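Local structure of ribose-phosphate pyrophosphokinase (5MP7) at residues A16-H20 against Q73-E77; V35-T39 against R51-S55; Y162-Y167 against R277-V281; G223-T229 against A251-A257. The protein probably transfers the pyrophosphoryl group of ATP to the 1-hydroxyl of ribose 5-phosphate, yielding PRPP and AMP, as a magnesium-dependent homohexameric enzyme. The contacts are given in a common frame with arbitrary orientation. Numbering follows the deposited sequence.

Contact 1: residues A16-H20 against Q73-E77; sequences AGRAH and QWLME
Glu-77, with chi1 and chi2 both t, reaches out from helix 71-87 and uses both carboxylate oxygens to hold segment 16-20, the loop after strand 12-16. OE1 of Glu-77 accepts a hydrogen bond from the backbone N of Arg-18 at 3.0 Å, with a near-linear N-H...O angle of 165°, and a second from Gln-65 NE2. OE2 of Glu-77 receives Arg-18 NE and Arg-18 NH2, each at 2.9 Å, in a salt bridge that lies near the guanidinium plane; NH2 has a further anionic partner in Asp-42 of the strand 38-42. The nearest CA pairs are Gly-17 with Glu-77 (6.9 Å) and Ala-19 with Trp-74 (6.7 Å). This is a beta-to-alpha connection of the N-terminal PRTase-like domain: strand 12-16 ends at Ala-16, and His-20 is the N-cap of helix 21-31. An ideal CB on Gly-17 would fall 2.8 Å from Glu-77 OE1, a clash. Arg-18 takes chi1 m, chi2 t, chi3 m, which brings Trp-74 CZ3 over one guanidinium face. Trp-74 (chi1 m, chi2 123°) offers its indole face to Ala-19, whose CB stands 3.5 Å from the centroid of the Trp-74 five-membered ring, 13° off the normal, a CH-pi contact.

Contact 2: residues V35-T39 against R51-S55; sequences VTAQT and RFDES
Strand residues 38-39 and 51-52 pair antiparallel; the touching parts, CA 36 to 39 and CA 51 to 54, run 143° apart. Gln-38 and Phe-52 form a non-hydrogen-bonded pair (CA-CA 4.4 Å), Thr-39 and Arg-51 a hydrogen-bonded one (5.1 Å), in which Thr-39 N to Arg-51 O and Arg-51 N to Thr-39 O are both 2.9 Å. Asp-53 N donates to Ala-37 O at 3.0 Å. Thr-39, chi1 m, places OG1 to donate to Asp-53 OD2 (2.9 Å) and accept a weak bond from Arg-51 NH2 (3.2 Å). Arg-51 (t, t) turns at chi3 p, so its NE meets Asp-53 OD1 at 3.4 Å in a salt bridge whose hydrogen bond is weak; Asp-53 is chi1 m. On the other face, Gln-38 (p, t) brings OE1 to 3.5 Å from Phe-52 CE1. Phe-52, chi1 m, packs against helix 71-87 and stacks edge-to-face with Phe-15. Glu-54 (p, t), its CA-to-CB bond toward 35-39, brings OE2 to accept a weak hydrogen bond from Ala-37 N at 3.3 Å; its CG lies 3.5 Å from Thr-36 CG2, and Thr-36 OG1 bonds Leu-14 O. Arg-112 NH1 of a second subunit gives Phe-52 O a weak hydrogen bond. These paired ends form the base of beta hairpin 38-42/48-52 of the N-terminal domain.

Contact 3: residues Y162-Y167 against R277-V281; sequences YIGEHY and REVIV
Tyr-162 lays its ring beside Ile-280, with Tyr-162 CE1 3.6 Å from Ile-280 CD1, as helix 156-167 packs on the mixed sheet of the C-terminal PRTase-like domain, an alpha/beta layering. The axes of helix 162-167 and strand 278-281 pass 11.8 Å apart at 153°, so they run roughly antiparallel; the closest CA pair, Ile-163 with Ile-280, is 9.1 Å apart. That spacing leaves the gap to side chains. Ile-280 (m, t) also reaches Ile-163, CD1 of Ile-280 to CG1 of Ile-163 being 3.9 Å. Both tyrosines point their CA-to-CB bonds toward the strand, Tyr-162 with chi1 t and Tyr-167 with chi1 m, and their hydroxyls converge on Glu-278, extended with chi1 and chi2 t. Thr-297 of the adjoining strand 296-299 adds a hydrogen bond to Glu-278 OE2. The Tyr-167 hydroxyl sits over one face of the Arg-277 guanidinium. The carboxylate is thus shared: Tyr-167 OH donates to Glu-278 OE1 at 2.6 Å, and Tyr-162 OH to Glu-278 OE2 at a very short 2.5 Å.

Contact 4: residues G223-T229 against A251-A257; sequences GKTCILT and AKDVIIA
Four firm backbone hydrogen bonds zip the strands together: Cys-226 N to Asp-253 O (2.8 Å), Ile-255 N to Cys-226 O (2.7 Å), Leu-228 N to Ile-255 O (2.7 Å) and Ala-257 N to Leu-228 O (3.0 Å). A weak fifth, Lys-252 N to Lys-224 O (3.0 Å, 133°), precedes them. The register pairs Thr-225 with Asp-253 through Thr-229 with Ala-257, CA-CA 4.6 to 5.0 Å, the axes 4.5 Å apart and 20° from parallel. With helix 237-248 between the parallel strands, the unit is a beta-alpha-beta crossover in the PRTase-like C-terminal domain; strand 225-230 ends at Asp-230, predicted to bind ribose 5-phosphate. CA-H...O contacts, such as Val-254 CA to Cys-226 O at 3.4 Å, supplement the bonds. On the face bearing Cys-226 and Leu-228, Leu-228 CD2 meets Val-254 CG1 at 4.0 Å, and Leu-228 and Ile-256 pack on the crossover helix. The opposite face joins Ile-227 CD1 (m, m) to Ile-255 CD1 (m, t) at 4.0 Å, and Thr-229 and Ala-257 touch Trp-188 of helix 182-191.

The four contacts divide into two groups on opposite sides of the chain's centre. Contact 2 is nested within the loop closed by contact 1, all in the N-terminal domain; their centres are 15 Å apart, Ala-16 O lies 3.0 Å from Gln-38 NE2, and both reach the second subunit. Further along the chain, contact 4 is nested inside contact 3. Their centres are only 10 Å apart because strands 253-258 and 278-282 are neighbours in the mixed sheet, with Ile-280 N 2.8 Å from Ile-256 O. Contacts 1 and 4 have centres 36 Å apart. The separation reflects a two-domain subunit, whose N-terminal pair meets another subunit, while contact 4 joins two strands of the mixed sheet and contact 3 packs a helix on it, with no other chain touching either.

Contact 1: residues A16-H20 against Q73-E77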
loop_
_atom_site.group_PDB
_atom_site.type_symbol
_atom_site.label_atom_id
_atom_site.label_comp_id
_atom_site.label_asym_id
_atom_site.label_seq_id
_atom_site.Cartn_x
_atom_site.Cartn_y
_atom_site.Cartn_z
ATOM N N ALA A 16 42.344 28.675 -27.798
ATOM C CA ALA A 16 42.460 27.262 -28.072
ATOM C C ALA A 16 41.304 26.519 -27.475
ATOM O O ALA A 16 40.872 26.805 -26.368
ATOM C CB ALA A 16 43.754 26.721 -27.521
ATOM N N GLY A 17 40.777 25.579 -28.241
ATOM C CA GLY A 17 39.844 24.610 -27.697
ATOM C C GLY A 17 40.547 23.503 -26.916
ATOM O O GLY A 17 41.761 23.447 -26.862
ATOM N N ARG A 18 39.751 22.640 -26.300
ATOM C CA ARG A 18 40.237 21.601 -25.382
ATOM C C ARG A 18 40.699 20.313 -26.056
ATOM O O ARG A 18 41.254 19.471 -25.391
ATOM C CB ARG A 18 39.125 21.224 -24.401
ATOM C CG ARG A 18 38.754 22.330 -23.429
ATOM C CD ARG A 18 37.510 21.928 -22.647
ATOM N NE ARG A 18 36.317 21.930 -23.505
ATOM C CZ ARG A 18 35.169 21.283 -23.270
ATOM N NH1 ARG A 18 35.020 20.544 -22.177
ATOM N NH2 ARG A 18 34.159 21.394 -24.134
ATOM N N ALA A 19 40.474 20.152 -27.353
ATOM C CA ALA A 19 40.767 18.890 -28.019
ATOM C C ALA A 19 42.261 18.493 -28.070
ATOM O O ALA A 19 42.584 17.316 -28.011
ATOM C CB ALA A 19 40.183 18.869 -29.429
ATOM N N HIS A 20 43.167 19.452 -28.187
ATOM C CA HIS A 20 44.528 19.087 -28.418
ATOM C C HIS A 20 45.406 20.089 -27.741
ATOM O O HIS A 20 46.037 20.901 -28.388
ATOM C CB HIS A 20 44.774 18.989 -29.907
ATOM C CG HIS A 20 46.108 18.406 -30.257
ATOM N ND1 HIS A 20 46.599 18.405 -31.543
ATOM C CD2 HIS A 20 47.079 17.869 -29.489
ATOM C CE1 HIS A 20 47.812 17.896 -31.550
ATOM N NE2 HIS A 20 48.130 17.565 -30.317
ATOM N N GLN A 73 31.537 17.688 -31.626
ATOM C CA GLN A 73 31.704 18.468 -30.424
ATOM C C GLN A 73 32.784 19.549 -30.571
ATOM O O GLN A 73 32.607 20.679 -30.136
ATOM C CB GLN A 73 32.093 17.536 -29.295
ATOM C CG GLN A 73 32.216 18.210 -27.957
ATOM C CD GLN A 73 32.856 17.287 -26.934
ATOM O OE1 GLN A 73 32.818 16.067 -27.087
ATOM N NE2 GLN A 73 33.434 17.869 -25.879
ATOM N N TRP A 74 33.903 19.202 -31.191
ATOM C CA TRP A 74 35.011 20.160 -31.284
ATOM C C TRP A 74 34.760 21.202 -32.343
ATOM O O TRP A 74 35.219 22.337 -32.229
ATOM C CB TRP A 74 36.349 19.474 -31.526
ATOM C CG TRP A 74 36.691 18.428 -30.547
ATOM C CD1 TRP A 74 36.969 17.143 -30.837
ATOM C CD2 TRP A 74 36.748 18.542 -29.135
ATOM N NE1 TRP A 74 37.197 16.432 -29.694
ATOM C CE2 TRP A 74 37.085 17.274 -28.627
ATOM C CE3 TRP A 74 36.558 19.590 -28.244
ATOM C CZ2 TRP A 74 37.255 17.017 -27.266
ATOM C CZ3 TRP A 74 36.710 19.331 -26.870
ATOM C CH2 TRP A 74 37.066 18.046 -26.402
ATOM N N LEU A 75 34.042 20.810 -33.372
ATOM C CA LEU A 75 33.608 21.745 -34.410
ATOM C C LEU A 75 32.628 22.781 -33.857
ATOM O O LEU A 75 32.782 23.978 -34.119
ATOM C CB LEU A 75 32.988 20.974 -35.588
ATOM C CG LEU A 75 32.503 21.844 -36.728
ATOM C CD1 LEU A 75 33.619 22.728 -37.308
ATOM C CD2 LEU A 75 31.896 20.919 -37.781
ATOM N N MET A 76 31.640 22.334 -33.074
ATOM C CA MET A 76 30.736 23.277 -32.371
ATOM C C MET A 76 31.468 24.166 -31.375
ATOM O O MET A 76 31.175 25.328 -31.309
ATOM C CB MET A 76 29.630 22.568 -31.634
ATOM C CG MET A 76 28.594 21.950 -32.566
ATOM S SD MET A 76 27.776 23.085 -33.712
ATOM C CE MET A 76 27.371 24.461 -32.626
ATOM N N GLU A 77 32.465 23.643 -30.659
ATOM C CA GLU A 77 33.221 24.472 -29.744
ATOM C C GLU A 77 33.933 25.604 -30.472
ATOM O O GLU A 77 33.944 26.723 -29.997
ATOM C CB GLU A 77 34.205 23.630 -28.907
ATOM C CG GLU A 77 35.056 24.464 -27.947
ATOM C CD GLU A 77 35.833 23.638 -26.901
ATOM O OE1 GLU A 77 36.951 23.112 -27.205
ATOM O OE2 GLU A 77 35.339 23.550 -25.741
#

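Contact 2: residues V35-T39 against R51-S55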
loop_
_atom_site.group_PDB
_atom_site.type_symbol
_atom_site.label_atom_id
_atom_site.label_comp_id
_atom_site.label_asym_id
_atom_site.label_seq_id
_atom_site.Cartn_x
_atom_site.Cartn_y
_atom_site.Cartn_z
ATOM N N VAL A 35 48.220 31.513 -24.164
ATOM C CA VAL A 35 46.866 31.211 -24.594
ATOM C C VAL A 35 45.927 32.016 -23.714
ATOM O O VAL A 35 46.134 32.109 -22.526
ATOM C CB VAL A 35 46.544 29.721 -24.456
ATOM C CG1 VAL A 35 45.079 29.442 -24.803
ATOM C CG2 VAL A 35 47.439 28.911 -25.377
ATOM N N THR A 36 44.918 32.615 -24.315
ATOM C CA THR A 36 43.975 33.460 -23.619
ATOM C C THR A 36 43.100 32.625 -22.696
ATOM O O THR A 36 42.620 31.569 -23.062
ATOM C CB THR A 36 43.083 34.199 -24.626
ATOM O OG1 THR A 36 43.918 34.977 -25.494
ATOM C CG2 THR A 36 42.149 35.120 -23.945
ATOM N N ALA A 37 42.927 33.125 -21.482
ATOM C CA ALA A 37 42.232 32.419 -20.418
ATOM C C ALA A 37 40.769 32.321 -20.759
ATOM O O ALA A 37 40.170 33.284 -21.242
ATOM C CB ALA A 37 42.399 33.169 -19.089
ATOM N N GLN A 38 40.200 31.156 -20.537
ATOM C CA GLN A 38 38.800 30.974 -20.757
ATOM C C GLN A 38 38.257 29.838 -19.945
ATOM O O GLN A 38 38.954 28.902 -19.658
ATOM C CB GLN A 38 38.563 30.720 -22.251
ATOM C CG GLN A 38 39.257 29.456 -22.761
ATOM C CD GLN A 38 38.765 28.926 -24.061
ATOM O OE1 GLN A 38 38.316 29.678 -24.885
ATOM N NE2 GLN A 38 38.882 27.604 -24.268
ATOM N N THR A 39 36.975 29.894 -19.667
ATOM C CA THR A 39 36.247 28.779 -19.094
ATOM C C THR A 39 35.586 28.011 -20.249
ATOM O O THR A 39 34.856 28.593 -21.041
ATOM C CB THR A 39 35.162 29.310 -18.170
ATOM O OG1 THR A 39 35.732 30.291 -17.302
ATOM C CG2 THR A 39 34.526 28.187 -17.373
ATOM N N ARG A 51 33.406 30.967 -22.011
ATOM C CA ARG A 51 33.511 32.347 -21.564
ATOM C C ARG A 51 34.947 32.813 -21.540
ATOM O O ARG A 51 35.795 32.122 -21.033
ATOM C CB ARG A 51 32.917 32.496 -20.178
ATOM C CG ARG A 51 32.811 33.951 -19.742
ATOM C CD ARG A 51 32.215 34.052 -18.342
ATOM N NE ARG A 51 33.019 33.251 -17.428
ATOM C CZ ARG A 51 32.571 32.544 -16.401
ATOM N NH1 ARG A 51 31.274 32.520 -16.081
ATOM N NH2 ARG A 51 33.444 31.846 -15.685
ATOM N N PHE A 52 35.216 33.987 -22.094
ATOM C CA PHE A 52 36.578 34.501 -22.101
ATOM C C PHE A 52 36.828 35.245 -20.807
ATOM O O PHE A 52 36.002 36.029 -20.375
ATOM C CB PHE A 52 36.853 35.380 -23.300
ATOM C CG PHE A 52 36.714 34.650 -24.596
ATOM C CD1 PHE A 52 37.453 33.502 -24.842
ATOM C CD2 PHE A 52 35.843 35.111 -25.579
ATOM C CE1 PHE A 52 37.321 32.825 -26.032
ATOM C CE2 PHE A 52 35.710 34.432 -26.777
ATOM C CZ PHE A 52 36.434 33.282 -26.997
ATOM N N ASP A 53 37.987 35.006 -20.203
ATOM C CA ASP A 53 38.280 35.557 -18.884
ATOM C C ASP A 53 39.223 36.752 -18.908
ATOM O O ASP A 53 39.692 37.182 -17.871
ATOM C CB ASP A 53 38.742 34.432 -17.971
ATOM C CG ASP A 53 37.607 33.420 -17.678
ATOM O OD1 ASP A 53 36.412 33.807 -17.601
ATOM O OD2 ASP A 53 37.906 32.227 -17.537
ATOM N N GLU A 54 39.446 37.323 -20.087
ATOM C CA GLU A 54 40.092 38.629 -20.230
ATOM C C GLU A 54 39.502 39.312 -21.449
ATOM O O GLU A 54 38.741 38.676 -22.207
ATOM C CB GLU A 54 41.621 38.490 -20.345
ATOM C CG GLU A 54 42.098 37.337 -21.218
ATOM C CD GLU A 54 43.627 37.213 -21.295
ATOM O OE1 GLU A 54 44.275 38.152 -21.809
ATOM O OE2 GLU A 54 44.182 36.161 -20.866
ATOM N N SER A 55 39.822 40.599 -21.640
ATOM C CA SER A 55 39.234 41.373 -22.742
ATOM C C SER A 55 39.707 40.881 -24.099
ATOM O O SER A 55 40.868 40.518 -24.245
ATOM C CB SER A 55 39.528 42.876 -22.638
ATOM O OG SER A 55 38.635 43.611 -23.504
#

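Contact 3: residues Y162-Y167 against R277-V281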
loop_
_atom_site.group_PDB
_atom_site.type_symbol
_atom_site.label_atom_id
_atom_site.label_comp_id
_atom_site.label_asym_id
_atom_site.label_seq_id
_atom_site.Cartn_x
_atom_site.Cartn_y
_atom_site.Cartn_z
ATOM N N TYR A 162 62.713 14.901 -43.540
ATOM C CA TYR A 162 63.041 13.850 -42.572
ATOM C C TYR A 162 63.434 12.558 -43.297
ATOM O O TYR A 162 64.412 11.913 -42.939
ATOM C CB TYR A 162 61.880 13.618 -41.631
ATOM C CG TYR A 162 62.045 12.442 -40.720
ATOM C CD1 TYR A 162 61.617 11.187 -41.112
ATOM C CD2 TYR A 162 62.585 12.586 -39.445
ATOM C CE1 TYR A 162 61.753 10.090 -40.280
ATOM C CE2 TYR A 162 62.711 11.500 -38.597
ATOM C CZ TYR A 162 62.286 10.263 -39.033
ATOM O OH TYR A 162 62.404 9.172 -38.232
ATOM N N ILE A 163 62.664 12.176 -44.300
ATOM C CA ILE A 163 62.964 10.979 -45.086
ATOM C C ILE A 163 64.287 11.105 -45.834
ATOM O O ILE A 163 65.044 10.145 -45.896
ATOM C CB ILE A 163 61.825 10.655 -46.069
ATOM C CG1 ILE A 163 60.612 10.156 -45.278
ATOM C CG2 ILE A 163 62.227 9.591 -47.073
ATOM C CD1 ILE A 163 59.338 10.097 -46.074
ATOM N N GLY A 164 64.582 12.283 -46.370
ATOM C CA GLY A 164 65.898 12.577 -46.945
ATOM C C GLY A 164 67.063 12.447 -45.980
ATOM O O GLY A 164 68.061 11.886 -46.355
ATOM N N GLU A 165 66.932 12.922 -44.729
ATOM C CA GLU A 165 67.972 12.762 -43.670
ATOM C C GLU A 165 68.258 11.270 -43.322
ATOM O O GLU A 165 69.401 10.919 -43.061
ATOM C CB GLU A 165 67.619 13.464 -42.324
ATOM C CG GLU A 165 67.416 14.986 -42.252
ATOM C CD GLU A 165 66.931 15.521 -40.849
ATOM O OE1 GLU A 165 67.127 14.852 -39.784
ATOM O OE2 GLU A 165 66.366 16.657 -40.786
ATOM N N HIS A 166 67.245 10.411 -43.314
ATOM C CA HIS A 166 67.438 9.032 -42.865
ATOM C C HIS A 166 67.442 7.935 -43.907
ATOM O O HIS A 166 67.856 6.835 -43.608
ATOM C CB HIS A 166 66.406 8.710 -41.807
ATOM C CG HIS A 166 66.445 9.643 -40.653
ATOM N ND1 HIS A 166 67.476 9.655 -39.741
ATOM C CD2 HIS A 166 65.577 10.594 -40.252
ATOM C CE1 HIS A 166 67.242 10.576 -38.823
ATOM N NE2 HIS A 166 66.088 11.149 -39.101
ATOM N N TYR A 167 66.990 8.217 -45.115
ATOM C CA TYR A 167 66.950 7.203 -46.160
ATOM C C TYR A 167 67.571 7.678 -47.483
ATOM O O TYR A 167 67.284 7.101 -48.526
ATOM C CB TYR A 167 65.505 6.752 -46.378
ATOM C CG TYR A 167 64.872 6.144 -45.156
ATOM C CD1 TYR A 167 65.112 4.825 -44.814
ATOM C CD2 TYR A 167 64.058 6.904 -44.316
ATOM C CE1 TYR A 167 64.562 4.277 -43.670
ATOM C CE2 TYR A 167 63.480 6.354 -43.176
ATOM C CZ TYR A 167 63.729 5.032 -42.865
ATOM O OH TYR A 167 63.182 4.448 -41.735
ATOM N N ARG A 277 58.718 -0.623 -41.803
ATOM C CA ARG A 277 59.858 -0.273 -41.001
ATOM C C ARG A 277 59.596 0.994 -40.197
ATOM O O ARG A 277 60.081 1.135 -39.093
ATOM C CB ARG A 277 61.057 -0.045 -41.914
ATOM C CG ARG A 277 62.365 -0.180 -41.208
ATOM C CD ARG A 277 63.522 0.485 -41.932
ATOM N NE ARG A 277 64.209 1.338 -40.943
ATOM C CZ ARG A 277 65.487 1.705 -40.946
ATOM N NH1 ARG A 277 66.373 1.228 -41.828
ATOM N NH2 ARG A 277 65.904 2.539 -39.994
ATOM N N GLU A 278 58.904 1.956 -40.798
ATOM C CA GLU A 278 58.619 3.219 -40.133
ATOM C C GLU A 278 57.261 3.787 -40.570
ATOM O O GLU A 278 56.847 3.576 -41.707
ATOM C CB GLU A 278 59.725 4.225 -40.399
ATOM C CG GLU A 278 59.744 5.304 -39.342
ATOM C CD GLU A 278 60.929 6.252 -39.414
ATOM O OE1 GLU A 278 61.870 6.039 -40.233
ATOM O OE2 GLU A 278 60.951 7.197 -38.586
ATOM N N VAL A 279 56.568 4.454 -39.646
ATOM C CA VAL A 279 55.343 5.169 -39.937
ATOM C C VAL A 279 55.539 6.592 -39.425
ATOM O O VAL A 279 55.813 6.775 -38.274
ATOM C CB VAL A 279 54.155 4.536 -39.269
ATOM C CG1 VAL A 279 52.897 5.289 -39.654
ATOM C CG2 VAL A 279 54.005 3.095 -39.666
ATOM N N ILE A 280 55.488 7.580 -40.298
ATOM C CA ILE A 280 55.787 8.951 -39.959
ATOM C C ILE A 280 54.533 9.786 -40.127
ATOM O O ILE A 280 53.902 9.758 -41.186
ATOM C CB ILE A 280 56.846 9.501 -40.878
ATOM C CG1 ILE A 280 58.036 8.570 -40.885
ATOM C CG2 ILE A 280 57.317 10.872 -40.401
ATOM C CD1 ILE A 280 58.947 8.743 -42.071
ATOM N N VAL A 281 54.150 10.484 -39.061
ATOM C CA VAL A 281 52.986 11.367 -39.033
ATOM C C VAL A 281 53.325 12.669 -38.343
ATOM O O VAL A 281 54.393 12.792 -37.765
ATOM C CB VAL A 281 51.756 10.773 -38.325
ATOM C CG1 VAL A 281 51.302 9.516 -39.001
ATOM C CG2 VAL A 281 52.046 10.494 -36.885
#

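Contact 4: residues G223-T229 against A251-A257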
loop_
_atom_site.group_PDB
_atom_site.type_symbol
_atom_site.label_atom_id
_atom_site.label_comp_id
_atom_site.label_asym_id
_atom_site.label_seq_id
_atom_site.Cartn_x
_atom_site.Cartn_y
_atom_site.Cartn_z
ATOM N N GLY A 223 62.977 -5.067 -55.009
ATOM C CA GLY A 223 64.241 -4.688 -54.396
ATOM C C GLY A 223 64.381 -3.237 -53.965
ATOM O O GLY A 223 65.475 -2.791 -53.619
ATOM N N LYS A 224 63.294 -2.478 -53.966
ATOM C CA LYS A 224 63.384 -1.038 -53.686
ATOM C C LYS A 224 62.809 -0.710 -52.330
ATOM O O LYS A 224 61.984 -1.463 -51.803
ATOM C CB LYS A 224 62.626 -0.239 -54.745
ATOM C CG LYS A 224 63.038 -0.519 -56.187
ATOM C CD LYS A 224 63.905 0.573 -56.714
ATOM C CE LYS A 224 64.209 0.461 -58.169
ATOM N NZ LYS A 224 64.632 1.781 -58.694
ATOM N N THR A 225 63.240 0.422 -51.786
ATOM C CA THR A 225 62.672 0.979 -50.550
ATOM C C THR A 225 61.478 1.830 -50.911
ATOM O O THR A 225 61.635 2.901 -51.480
ATOM C CB THR A 225 63.725 1.816 -49.818
ATOM O OG1 THR A 225 64.832 0.966 -49.495
ATOM C CG2 THR A 225 63.175 2.403 -48.528
ATOM N N CYS A 226 60.282 1.359 -50.582
ATOM C CA CYS A 226 59.037 2.051 -50.927
ATOM C C CYS A 226 58.627 3.103 -49.903
ATOM O O CYS A 226 58.522 2.789 -48.747
ATOM C CB CYS A 226 57.910 1.055 -51.028
ATOM S SG CYS A 226 58.203 -0.082 -52.381
ATOM N N ILE A 227 58.352 4.323 -50.367
ATOM C CA ILE A 227 57.767 5.370 -49.570
ATOM C C ILE A 227 56.276 5.419 -49.912
ATOM O O ILE A 227 55.895 5.962 -50.945
ATOM C CB ILE A 227 58.376 6.747 -49.893
ATOM C CG1 ILE A 227 59.901 6.697 -50.037
ATOM C CG2 ILE A 227 57.985 7.760 -48.840
ATOM C CD1 ILE A 227 60.670 6.244 -48.819
ATOM N N LEU A 228 55.448 4.844 -49.048
ATOM C CA LEU A 228 54.006 4.835 -49.209
ATOM C C LEU A 228 53.451 6.111 -48.626
ATOM O O LEU A 228 53.545 6.349 -47.424
ATOM C CB LEU A 228 53.426 3.681 -48.438
ATOM C CG LEU A 228 52.110 3.014 -48.751
ATOM C CD1 LEU A 228 51.805 3.000 -50.225
ATOM C CD2 LEU A 228 52.164 1.610 -48.176
ATOM N N THR A 229 52.874 6.960 -49.460
ATOM C CA THR A 229 52.473 8.292 -49.014
ATOM C C THR A 229 50.949 8.461 -49.084
ATOM O O THR A 229 50.329 8.140 -50.075
ATOM C CB THR A 229 53.252 9.399 -49.772
ATOM O OG1 THR A 229 52.934 10.667 -49.208
ATOM C CG2 THR A 229 52.927 9.415 -51.230
ATOM N N ALA A 251 59.436 -5.895 -52.581
ATOM C CA ALA A 251 60.010 -4.674 -52.035
ATOM C C ALA A 251 60.973 -5.022 -50.913
ATOM O O ALA A 251 60.688 -5.888 -50.104
ATOM C CB ALA A 251 58.914 -3.761 -51.511
ATOM N N LYS A 252 62.100 -4.342 -50.864
ATOM C CA LYS A 252 63.032 -4.530 -49.771
ATOM C C LYS A 252 62.463 -4.019 -48.451
ATOM O O LYS A 252 62.562 -4.665 -47.436
ATOM C CB LYS A 252 64.319 -3.781 -50.054
ATOM C CG LYS A 252 65.444 -4.131 -49.107
ATOM C CD LYS A 252 66.608 -3.114 -49.199
ATOM C CE LYS A 252 66.718 -2.277 -47.922
ATOM N NZ LYS A 252 68.105 -2.256 -47.380
ATOM N N ASP A 253 61.886 -2.834 -48.500
ATOM C CA ASP A 253 61.476 -2.050 -47.333
ATOM C C ASP A 253 60.224 -1.256 -47.683
ATOM O O ASP A 253 60.050 -0.879 -48.854
ATOM C CB ASP A 253 62.589 -1.037 -47.016
ATOM C CG ASP A 253 63.314 -1.308 -45.708
ATOM O OD1 ASP A 253 62.825 -2.104 -44.879
ATOM O OD2 ASP A 253 64.382 -0.688 -45.483
ATOM N N VAL A 254 59.387 -0.974 -46.687
ATOM C CA VAL A 254 58.292 -0.021 -46.841
ATOM C C VAL A 254 58.260 1.022 -45.723
ATOM O O VAL A 254 58.218 0.665 -44.565
ATOM C CB VAL A 254 56.909 -0.690 -46.885
ATOM C CG1 VAL A 254 55.836 0.373 -47.126
ATOM C CG2 VAL A 254 56.853 -1.704 -48.009
ATOM N N ILE A 255 58.212 2.300 -46.103
ATOM C CA ILE A 255 58.046 3.392 -45.193
ATOM C C ILE A 255 56.703 4.075 -45.459
ATOM O O ILE A 255 56.409 4.440 -46.587
ATOM C CB ILE A 255 59.177 4.374 -45.353
ATOM C CG1 ILE A 255 60.460 3.699 -44.903
ATOM C CG2 ILE A 255 58.943 5.625 -44.509
ATOM C CD1 ILE A 255 61.692 4.383 -45.447
ATOM N N ILE A 256 55.928 4.283 -44.386
ATOM C CA ILE A 256 54.646 4.968 -44.440
ATOM C C ILE A 256 54.776 6.401 -43.932
ATOM O O ILE A 256 55.322 6.637 -42.889
ATOM C CB ILE A 256 53.597 4.256 -43.615
ATOM C CG1 ILE A 256 53.462 2.834 -44.137
ATOM C CG2 ILE A 256 52.262 4.974 -43.754
ATOM C CD1 ILE A 256 52.455 1.983 -43.399
ATOM N N ALA A 257 54.311 7.357 -44.729
ATOM C CA ALA A 257 54.336 8.761 -44.367
ATOM C C ALA A 257 52.976 9.409 -44.663
ATOM O O ALA A 257 52.438 9.258 -45.733
ATOM C CB ALA A 257 55.429 9.467 -45.103
#